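Local coordinates for protein endonuclease and methylase LlaGI (Lactococcus lactis, PDB 5FFJ) that acts, in its full-length form, as a Type ISP restriction-modification enzyme that recognises specific DNA, and probably methylates adenine or translocates on DNA with a helicase-like ATPase to cleave it, at residues D16-A25 / F244-R255; L613-L622 / L657-A668. All blocks are in the same frame, centred on the assembly; numbering follows the deposited sequence.

Contact 1: D16-A25 / F244-R255; sequences DYQQTAKENA and FFRMGFGQAVSR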
loop_
_atom_site.group_PDB
_atom_site.type_symbol
_atom_site.label_atom_id
_atom_site.label_comp_id
_atom_site.label_asym_id
_atom_site.label_seq_id
_atom_site.Cartn_x
_atom_site.Cartn_y
_atom_site.Cartn_z
ATOM N N ASP A 16 -33.561 28.891 16.747
ATOM C CA ASP A 16 -33.334 27.484 17.070
ATOM C C ASP A 16 -31.869 27.065 16.897
ATOM O O ASP A 16 -31.312 26.388 17.760
ATOM C CB ASP A 16 -34.244 26.585 16.221
ATOM C CG ASP A 16 -34.099 26.830 14.727
ATOM O OD1 ASP A 16 -33.106 27.457 14.303
ATOM O OD2 ASP A 16 -34.987 26.382 13.971
ATOM N N TYR A 17 -31.249 27.461 15.791
ATOM C CA TYR A 17 -29.855 27.104 15.538
ATOM C C TYR A 17 -28.917 27.919 16.426
ATOM O O TYR A 17 -27.765 27.541 16.642
ATOM C CB TYR A 17 -29.500 27.311 14.061
ATOM C CG TYR A 17 -29.819 28.695 13.541
ATOM C CD1 TYR A 17 -29.117 29.804 13.989
ATOM C CD2 TYR A 17 -30.820 28.893 12.601
ATOM C CE1 TYR A 17 -29.405 31.066 13.525
ATOM C CE2 TYR A 17 -31.115 30.159 12.124
ATOM C CZ TYR A 17 -30.402 31.243 12.592
ATOM O OH TYR A 17 -30.682 32.510 12.128
ATOM N N GLN A 18 -29.411 29.046 16.928
ATOM C CA GLN A 18 -28.648 29.859 17.868
ATOM C C GLN A 18 -28.538 29.113 19.191
ATOM O O GLN A 18 -27.492 29.121 19.841
ATOM C CB GLN A 18 -29.307 31.220 18.082
ATOM C CG GLN A 18 -29.516 32.024 16.812
ATOM C CD GLN A 18 -30.194 33.356 17.077
ATOM O OE1 GLN A 18 -30.949 33.502 18.038
ATOM N NE2 GLN A 18 -29.917 34.340 16.229
ATOM N N GLN A 19 -29.641 28.478 19.583
ATOM C CA GLN A 19 -29.672 27.618 20.762
ATOM C C GLN A 19 -28.631 26.514 20.615
ATOM O O GLN A 19 -27.879 26.223 21.547
ATOM C CB GLN A 19 -31.066 27.010 20.953
ATOM C CG GLN A 19 -31.201 26.079 22.155
ATOM C CD GLN A 19 -31.185 26.818 23.479
ATOM O OE1 GLN A 19 -31.541 27.993 23.552
ATOM N NE2 GLN A 19 -30.773 26.127 24.538
ATOM N N THR A 20 -28.611 25.902 19.434
ATOM C CA THR A 20 -27.619 24.886 19.094
ATOM C C THR A 20 -26.206 25.434 19.292
ATOM O O THR A 20 -25.382 24.817 19.970
ATOM C CB THR A 20 -27.790 24.401 17.629
ATOM O OG1 THR A 20 -29.044 23.722 17.483
ATOM C CG2 THR A 20 -26.660 23.463 17.213
ATOM N N ALA A 21 -25.939 26.596 18.700
ATOM C CA ALA A 21 -24.647 27.268 18.841
ATOM C C ALA A 21 -24.326 27.533 20.305
ATOM O O ALA A 21 -23.192 27.344 20.749
ATOM C CB ALA A 21 -24.641 28.577 18.057
ATOM N N LYS A 22 -25.334 27.978 21.050
ATOM C CA LYS A 22 -25.180 28.209 22.480
ATOM C C LYS A 22 -24.835 26.903 23.185
ATOM O O LYS A 22 -23.914 26.852 23.997
ATOM C CB LYS A 22 -26.456 28.816 23.069
ATOM N N GLU A 23 -25.574 25.845 22.865
ATOM C CA GLU A 23 -25.318 24.528 23.440
ATOM C C GLU A 23 -23.909 24.030 23.115
ATOM O O GLU A 23 -23.166 23.634 24.015
ATOM C CB GLU A 23 -26.357 23.520 22.945
ATOM C CG GLU A 23 -27.415 23.174 23.981
ATOM C CD GLU A 23 -28.755 22.831 23.355
ATOM O OE1 GLU A 23 -28.767 22.228 22.262
ATOM O OE2 GLU A 23 -29.797 23.172 23.955
ATOM N N ASN A 24 -23.547 24.050 21.834
ATOM C CA ASN A 24 -22.214 23.631 21.405
ATOM C C ASN A 24 -21.128 24.452 22.088
ATOM O O ASN A 24 -20.111 23.910 22.528
ATOM C CB ASN A 24 -22.066 23.754 19.885
ATOM C CG ASN A 24 -23.165 23.037 19.124
ATOM O OD1 ASN A 24 -23.636 23.525 18.099
ATOM N ND2 ASN A 24 -23.578 21.878 19.621
ATOM N N ALA A 25 -21.355 25.761 22.173
ATOM C CA ALA A 25 -20.412 26.674 22.807
ATOM C C ALA A 25 -20.135 26.232 24.239
ATOM O O ALA A 25 -18.988 25.997 24.614
ATOM C CB ALA A 25 -20.951 28.109 22.777
ATOM N N PHE A 244 -16.689 25.049 17.332
ATOM C CA PHE A 244 -17.777 24.287 17.943
ATOM C C PHE A 244 -19.085 24.446 17.179
ATOM O O PHE A 244 -20.028 23.682 17.387
ATOM C CB PHE A 244 -17.976 24.708 19.404
ATOM C CG PHE A 244 -18.173 26.194 19.604
ATOM C CD1 PHE A 244 -19.382 26.800 19.294
ATOM C CD2 PHE A 244 -17.152 26.982 20.122
ATOM C CE1 PHE A 244 -19.563 28.162 19.485
ATOM C CE2 PHE A 244 -17.333 28.344 20.314
ATOM C CZ PHE A 244 -18.540 28.931 19.995
ATOM N N PHE A 245 -19.138 25.437 16.297
ATOM C CA PHE A 245 -20.318 25.654 15.469
ATOM C C PHE A 245 -19.944 26.241 14.114
ATOM O O PHE A 245 -18.913 26.903 13.973
ATOM C CB PHE A 245 -21.315 26.577 16.174
ATOM C CG PHE A 245 -22.658 26.650 15.493
ATOM C CD1 PHE A 245 -23.599 25.653 15.684
ATOM C CD2 PHE A 245 -22.973 27.709 14.656
ATOM C CE1 PHE A 245 -24.831 25.710 15.058
ATOM C CE2 PHE A 245 -24.207 27.771 14.027
ATOM C CZ PHE A 245 -25.135 26.770 14.231
ATOM N N ARG A 246 -20.790 25.982 13.122
ATOM C CA ARG A 246 -20.583 26.486 11.770
ATOM C C ARG A 246 -21.907 26.618 11.021
ATOM O O ARG A 246 -22.799 25.779 11.159
ATOM C CB ARG A 246 -19.635 25.568 10.997
ATOM N N MET A 247 -22.022 27.682 10.230
ATOM C CA MET A 247 -23.196 27.923 9.398
ATOM C C MET A 247 -22.766 28.347 8.003
ATOM O O MET A 247 -22.134 29.390 7.823
ATOM C CB MET A 247 -24.092 28.998 10.019
ATOM C CG MET A 247 -25.257 29.448 9.144
ATOM S SD MET A 247 -26.429 28.125 8.790
ATOM C CE MET A 247 -27.031 27.774 10.438
ATOM N N GLY A 248 -23.114 27.525 7.020
ATOM C CA GLY A 248 -22.851 27.838 5.631
ATOM C C GLY A 248 -23.959 28.723 5.101
ATOM O O GLY A 248 -25.109 28.595 5.520
ATOM N N PHE A 249 -23.620 29.637 4.199
ATOM C CA PHE A 249 -24.628 30.482 3.578
ATOM C C PHE A 249 -25.627 29.603 2.835
ATOM O O PHE A 249 -26.831 29.850 2.866
ATOM C CB PHE A 249 -23.986 31.493 2.629
ATOM C CG PHE A 249 -24.951 32.505 2.078
ATOM C CD1 PHE A 249 -25.656 33.340 2.929
ATOM C CD2 PHE A 249 -25.146 32.629 0.712
ATOM C CE1 PHE A 249 -26.544 34.275 2.429
ATOM C CE2 PHE A 249 -26.033 33.563 0.206
ATOM C CZ PHE A 249 -26.731 34.387 1.067
ATOM N N GLY A 250 -25.113 28.564 2.184
ATOM C CA GLY A 250 -25.945 27.604 1.483
ATOM C C GLY A 250 -26.881 26.855 2.412
ATOM O O GLY A 250 -27.958 26.424 1.997
ATOM N N GLN A 251 -26.473 26.689 3.666
ATOM C CA GLN A 251 -27.322 26.026 4.650
ATOM C C GLN A 251 -28.570 26.857 4.896
ATOM O O GLN A 251 -29.685 26.376 4.710
ATOM C CB GLN A 251 -26.588 25.801 5.975
ATOM C CG GLN A 251 -25.339 24.937 5.877
ATOM C CD GLN A 251 -24.735 24.613 7.235
ATOM O OE1 GLN A 251 -23.514 24.626 7.400
ATOM N NE2 GLN A 251 -25.585 24.316 8.214
ATOM N N ALA A 252 -28.366 28.108 5.308
ATOM C CA ALA A 252 -29.462 29.011 5.649
ATOM C C ALA A 252 -30.518 29.055 4.549
ATOM O O ALA A 252 -31.713 28.952 4.827
ATOM C CB ALA A 252 -28.927 30.410 5.923
ATOM N N VAL A 253 -30.075 29.186 3.302
ATOM C CA VAL A 253 -30.993 29.197 2.168
ATOM C C VAL A 253 -31.754 27.877 2.126
ATOM O O VAL A 253 -32.942 27.842 1.804
ATOM C CB VAL A 253 -30.255 29.416 0.830
ATOM C CG1 VAL A 253 -31.249 29.518 -0.324
ATOM C CG2 VAL A 253 -29.403 30.670 0.894
ATOM N N SER A 254 -31.057 26.796 2.462
ATOM C CA SER A 254 -31.665 25.474 2.542
ATOM C C SER A 254 -32.389 25.285 3.876
ATOM O O SER A 254 -33.270 24.433 4.001
ATOM C CB SER A 254 -30.603 24.388 2.359
ATOM N N ARG A 255 -32.002 26.084 4.867
ATOM C CA ARG A 255 -32.610 26.045 6.196
ATOM C C ARG A 255 -33.779 27.029 6.293
ATOM O O ARG A 255 -34.257 27.334 7.388
ATOM C CB ARG A 255 -31.557 26.360 7.264
ATOM C CG ARG A 255 -31.101 25.168 8.098
ATOM C CD ARG A 255 -31.730 25.163 9.486
ATOM N NE ARG A 255 -30.823 24.627 10.497
ATOM C CZ ARG A 255 -30.999 24.758 11.808
ATOM N NH1 ARG A 255 -30.118 24.238 12.651
ATOM N NH2 ARG A 255 -32.051 25.414 12.280
#
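At the edge of the parallel sheet in the helicase-like ATPase, F244 and F245, at the end of edge strand 243-245, lie against A25 and A21 of helix 16-31. The F245 ring is set squarely over A21: CB sits 3.8 Å from the ring centroid and only 11° off the normal, a CH-pi contact over the centre of the face. CG of F245 is anti to the backbone N (chi1 -170°), which carries the ring out from the strand to the helix. Its rim is met by T20 CG2, 3.6 Å from CE1, and by N24 OD1 near the ring plane; the amide is turned only slightly from the plane of the ring. F244 rests on the next turn, with A25 CA over its face, 3.8 Å from the ring centroid, and A25 CB closest to CE1. Both phenylalanines also touch L37 of the neighbouring strand 34-38, so the two rings link helix 16-31 to the strand next to the edge of a RecA-like, P-loop NTPase sheet. Towards the start of the helix the contact changes character. M247 CE approaches Y17 CG at 4.3 Å, while the phenolic OH of Y17 hydrogen-bonds to T43 OG1, in what the sequence suggests is the Walker A loop. R255, just past helix 249-254, reaches back with a chain bent at chi2 and chi3. Its NH1 lies 3.4 Å from Y17 CB, and NH2 comes to the edge of the tyrosine ring. The same NH2 forms a salt bridge with D16 OD1 at 3.1 Å, but the N-H...O angle of 123° makes the hydrogen bond weak; the two side chains run past each other in opposite directions, with carboxylate and guanidinium planes steeply inclined.

Contact 2: L613-L622 / L657-A668; sequences LITKPIFEAL and LEPLYESVRMRA
P617 lies over one face of the Y661 ring, pairing helix 602-623 with helix 658-667 in the coupler domain. The two segment axes run nearly parallel, at an angle of 20°, and approach to 8.5 Å. P617 CG forms the CH-pi contact, although its exact depth is doubtful because the model places it too near CZ. The opposite face, toward its rim, meets the backbone O of L657 in its own segment. Y661 OH lies 3.3 Å from I614 O, beside the kink where N of P617 and N of I618 lack bonds to the preceding turn. Replacing Y661 by an alanine would probably leave the P617 ring without its flat partner and open a gap at this kink. The close packing lies further along, where A621 CA and R665 CA are 4.9 Å apart. V664 CG1 is anti to its own backbone N (chi1 175°), which directs it into the groove, 3.6 Å from A621 CB. Small A621 and A668 let the backbones come near, with A668 CB 3.8 Å from L622 CA. F688 of helix 676-692 touches I614 and I618, while I562 of helix 558-574 touches I614 and L657. The solvent side is looser. There R665 touches A621 with CG, 3.5 Å from CB, and its extended chain lays the guanidinium face over Y661 CB, near E658 and E662. Chemically, then, the helices are joined by apolar side chains and one aromatic face; no clear hydrogen bond or salt bridge crosses between them, and the acid-arginine cluster, uncertain in detail, belongs to one helix.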
loop_
_atom_site.group_PDB
_atom_site.type_symbol
_atom_site.label_atom_id
_atom_site.label_comp_id
_atom_site.label_asym_id
_atom_site.label_seq_id
_atom_site.Cartn_x
_atom_site.Cartn_y
_atom_site.Cartn_z
ATOM N N LEU A 613 -22.729 5.791 5.706
ATOM C CA LEU A 613 -23.353 6.987 6.266
ATOM C C LEU A 613 -22.781 8.259 5.651
ATOM O O LEU A 613 -23.506 9.227 5.418
ATOM C CB LEU A 613 -23.168 7.034 7.787
ATOM C CG LEU A 613 -23.819 5.936 8.635
ATOM C CD1 LEU A 613 -23.622 6.239 10.116
ATOM C CD2 LEU A 613 -25.292 5.767 8.312
ATOM N N ILE A 614 -21.477 8.255 5.393
ATOM C CA ILE A 614 -20.799 9.442 4.880
ATOM C C ILE A 614 -21.170 9.727 3.429
ATOM O O ILE A 614 -21.417 10.873 3.058
ATOM C CB ILE A 614 -19.259 9.310 4.954
ATOM C CG1 ILE A 614 -18.808 8.758 6.311
ATOM C CG2 ILE A 614 -18.597 10.653 4.679
ATOM C CD1 ILE A 614 -19.514 9.357 7.504
ATOM N N THR A 615 -21.198 8.678 2.616
ATOM C CA THR A 615 -21.329 8.833 1.174
ATOM C C THR A 615 -22.782 8.861 0.705
ATOM O O THR A 615 -23.061 9.272 -0.420
ATOM C CB THR A 615 -20.587 7.704 0.442
ATOM O OG1 THR A 615 -21.125 6.437 0.837
ATOM C CG2 THR A 615 -19.104 7.746 0.779
ATOM N N LYS A 616 -23.702 8.430 1.564
ATOM C CA LYS A 616 -25.124 8.427 1.225
ATOM C C LYS A 616 -25.602 9.804 0.746
ATOM O O LYS A 616 -26.160 9.915 -0.346
ATOM C CB LYS A 616 -25.958 7.968 2.423
ATOM N N PRO A 617 -25.385 10.858 1.555
ATOM C CA PRO A 617 -25.734 12.216 1.113
ATOM C C PRO A 617 -25.039 12.643 -0.183
ATOM O O PRO A 617 -25.629 13.396 -0.959
ATOM C CB PRO A 617 -25.277 13.101 2.282
ATOM C CG PRO A 617 -24.419 12.239 3.130
ATOM C CD PRO A 617 -24.898 10.852 2.944
ATOM N N ILE A 618 -23.813 12.179 -0.412
ATOM C CA ILE A 618 -23.109 12.472 -1.659
ATOM C C ILE A 618 -23.847 11.854 -2.840
ATOM O O ILE A 618 -24.032 12.494 -3.874
ATOM C CB ILE A 618 -21.651 11.951 -1.635
ATOM C CG1 ILE A 618 -20.893 12.598 -0.472
ATOM C CG2 ILE A 618 -20.958 12.209 -2.984
ATOM C CD1 ILE A 618 -19.393 12.403 -0.503
ATOM N N PHE A 619 -24.269 10.606 -2.675
ATOM C CA PHE A 619 -24.974 9.885 -3.729
ATOM C C PHE A 619 -26.349 10.499 -3.982
ATOM O O PHE A 619 -26.781 10.631 -5.128
ATOM C CB PHE A 619 -25.105 8.406 -3.359
ATOM C CG PHE A 619 -23.784 7.700 -3.209
ATOM C CD1 PHE A 619 -22.761 7.912 -4.118
ATOM C CD2 PHE A 619 -23.565 6.829 -2.153
ATOM C CE1 PHE A 619 -21.548 7.267 -3.983
ATOM C CE2 PHE A 619 -22.350 6.183 -2.011
ATOM C CZ PHE A 619 -21.340 6.403 -2.927
ATOM N N GLU A 620 -27.031 10.875 -2.904
ATOM C CA GLU A 620 -28.312 11.565 -3.010
ATOM C C GLU A 620 -28.144 12.890 -3.747
ATOM O O GLU A 620 -28.938 13.231 -4.627
ATOM C CB GLU A 620 -28.912 11.809 -1.623
ATOM C CG GLU A 620 -29.510 10.570 -0.972
ATOM C CD GLU A 620 -29.834 10.770 0.500
ATOM O OE1 GLU A 620 -29.098 11.514 1.184
ATOM O OE2 GLU A 620 -30.828 10.182 0.975
ATOM N N ALA A 621 -27.101 13.630 -3.382
ATOM C CA ALA A 621 -26.811 14.922 -3.991
ATOM C C ALA A 621 -26.516 14.771 -5.481
ATOM O O ALA A 621 -26.950 15.585 -6.298
ATOM C CB ALA A 621 -25.636 15.587 -3.282
ATOM N N LEU A 622 -25.777 13.721 -5.826
ATOM C CA LEU A 622 -25.418 13.445 -7.215
ATOM C C LEU A 622 -26.650 13.123 -8.052
ATOM O O LEU A 622 -26.774 13.569 -9.193
ATOM C CB LEU A 622 -24.422 12.285 -7.289
ATOM C CG LEU A 622 -23.019 12.647 -7.778
ATOM C CD1 LEU A 622 -22.020 11.565 -7.395
ATOM C CD2 LEU A 622 -23.016 12.872 -9.287
ATOM N N LEU A 657 -19.900 17.768 8.400
ATOM C CA LEU A 657 -19.570 17.474 7.006
ATOM C C LEU A 657 -20.438 18.230 6.001
ATOM O O LEU A 657 -20.241 18.100 4.792
ATOM C CB LEU A 657 -19.711 15.975 6.728
ATOM C CG LEU A 657 -18.690 14.972 7.263
ATOM C CD1 LEU A 657 -19.067 13.594 6.735
ATOM C CD2 LEU A 657 -17.264 15.332 6.862
ATOM N N GLU A 658 -21.397 19.013 6.488
ATOM C CA GLU A 658 -22.393 19.617 5.605
ATOM C C GLU A 658 -21.820 20.513 4.491
ATOM O O GLU A 658 -22.368 20.527 3.389
ATOM C CB GLU A 658 -23.405 20.425 6.424
ATOM C CG GLU A 658 -24.618 20.886 5.616
ATOM C CD GLU A 658 -25.391 19.729 5.004
ATOM O OE1 GLU A 658 -25.654 18.741 5.721
ATOM O OE2 GLU A 658 -25.727 19.804 3.802
ATOM N N PRO A 659 -20.734 21.268 4.759
ATOM C CA PRO A 659 -20.255 22.091 3.639
ATOM C C PRO A 659 -19.735 21.257 2.471
ATOM O O PRO A 659 -19.822 21.685 1.319
ATOM C CB PRO A 659 -19.128 22.921 4.266
ATOM C CG PRO A 659 -18.699 22.145 5.450
ATOM C CD PRO A 659 -19.934 21.491 5.976
ATOM N N LEU A 660 -19.204 20.076 2.771
ATOM C CA LEU A 660 -18.777 19.146 1.734
ATOM C C LEU A 660 -19.977 18.718 0.889
ATOM O O LEU A 660 -19.910 18.706 -0.340
ATOM C CB LEU A 660 -18.097 17.922 2.350
ATOM N N TYR A 661 -21.074 18.375 1.564
ATOM C CA TYR A 661 -22.314 17.972 0.897
ATOM C C TYR A 661 -22.843 19.094 0.009
ATOM O O TYR A 661 -23.294 18.857 -1.110
ATOM C CB TYR A 661 -23.389 17.584 1.927
ATOM C CG TYR A 661 -23.037 16.419 2.841
ATOM C CD1 TYR A 661 -21.895 15.659 2.631
ATOM C CD2 TYR A 661 -23.860 16.077 3.914
ATOM C CE1 TYR A 661 -21.575 14.598 3.462
ATOM C CE2 TYR A 661 -23.545 15.015 4.751
ATOM C CZ TYR A 661 -22.402 14.282 4.520
ATOM O OH TYR A 661 -22.084 13.224 5.342
ATOM N N GLU A 662 -22.786 20.319 0.525
ATOM C CA GLU A 662 -23.272 21.488 -0.198
ATOM C C GLU A 662 -22.513 21.685 -1.508
ATOM O O GLU A 662 -23.113 21.978 -2.545
ATOM C CB GLU A 662 -23.153 22.737 0.679
ATOM C CG GLU A 662 -24.275 22.886 1.702
ATOM C CD GLU A 662 -25.598 23.307 1.079
ATOM O OE1 GLU A 662 -25.599 23.813 -0.064
ATOM O OE2 GLU A 662 -26.645 23.128 1.737
ATOM N N SER A 663 -21.195 21.515 -1.458
ATOM C CA SER A 663 -20.360 21.632 -2.649
ATOM C C SER A 663 -20.775 20.611 -3.703
ATOM O O SER A 663 -20.850 20.927 -4.891
ATOM C CB SER A 663 -18.882 21.449 -2.290
ATOM O OG SER A 663 -18.314 22.661 -1.822
ATOM N N VAL A 664 -21.049 19.388 -3.260
ATOM C CA VAL A 664 -21.498 18.331 -4.156
ATOM C C VAL A 664 -22.853 18.681 -4.766
ATOM O O VAL A 664 -23.047 18.561 -5.976
ATOM C CB VAL A 664 -21.598 16.980 -3.421
ATOM C CG1 VAL A 664 -22.187 15.909 -4.331
ATOM C CG2 VAL A 664 -20.228 16.548 -2.913
ATOM N N ARG A 665 -23.786 19.105 -3.917
ATOM C CA ARG A 665 -25.119 19.505 -4.360
ATOM C C ARG A 665 -25.039 20.594 -5.424
ATOM O O ARG A 665 -25.798 20.586 -6.394
ATOM C CB ARG A 665 -25.951 19.992 -3.172
ATOM C CG ARG A 665 -26.376 18.883 -2.225
ATOM C CD ARG A 665 -26.747 19.427 -0.856
ATOM N NE ARG A 665 -27.013 18.355 0.099
ATOM C CZ ARG A 665 -27.190 18.543 1.404
ATOM N NH1 ARG A 665 -27.128 19.764 1.918
ATOM N NH2 ARG A 665 -27.427 17.508 2.197
ATOM N N MET A 666 -24.115 21.531 -5.234
ATOM C CA MET A 666 -23.866 22.578 -6.218
ATOM C C MET A 666 -23.266 21.987 -7.490
ATOM O O MET A 666 -23.704 22.294 -8.599
ATOM C CB MET A 666 -22.925 23.643 -5.645
ATOM C CG MET A 666 -23.611 24.936 -5.221
ATOM S SD MET A 666 -24.396 25.819 -6.587
ATOM C CE MET A 666 -22.992 26.182 -7.641
ATOM N N ARG A 667 -22.262 21.133 -7.316
ATOM C CA ARG A 667 -21.522 20.565 -8.437
ATOM C C ARG A 667 -22.383 19.661 -9.327
ATOM O O ARG A 667 -22.090 19.503 -10.512
ATOM C CB ARG A 667 -20.318 19.778 -7.917
ATOM N N ALA A 668 -23.436 19.081 -8.752
ATOM C CA ALA A 668 -24.279 18.104 -9.449
ATOM C C ALA A 668 -25.696 18.625 -9.707
ATOM O O ALA A 668 -26.636 17.840 -9.858
ATOM C CB ALA A 668 -24.343 16.806 -8.648
#

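Overall arrangement
Contact 1 closes before contact 2 opens along the chain, and the unmodelled region 258-553 lies between them. Contact 1 belongs to the edge of the ATPase sheet, contact 2 to the helical coupler, yet their centres are only 18 Å apart. They meet where helix 249-254 packs on helix 658-667: G250 O lies 3.6 Å from E662 OE2, and Q251 CD lies 4.1 Å from E658 CG. These are packing contacts. Contact 2 is nearer the bound DNA, about 21 Å at its nearest atom against about 36 Å for contact 1. This placement is consistent with the coupler bridging the motor and the methyltransferase.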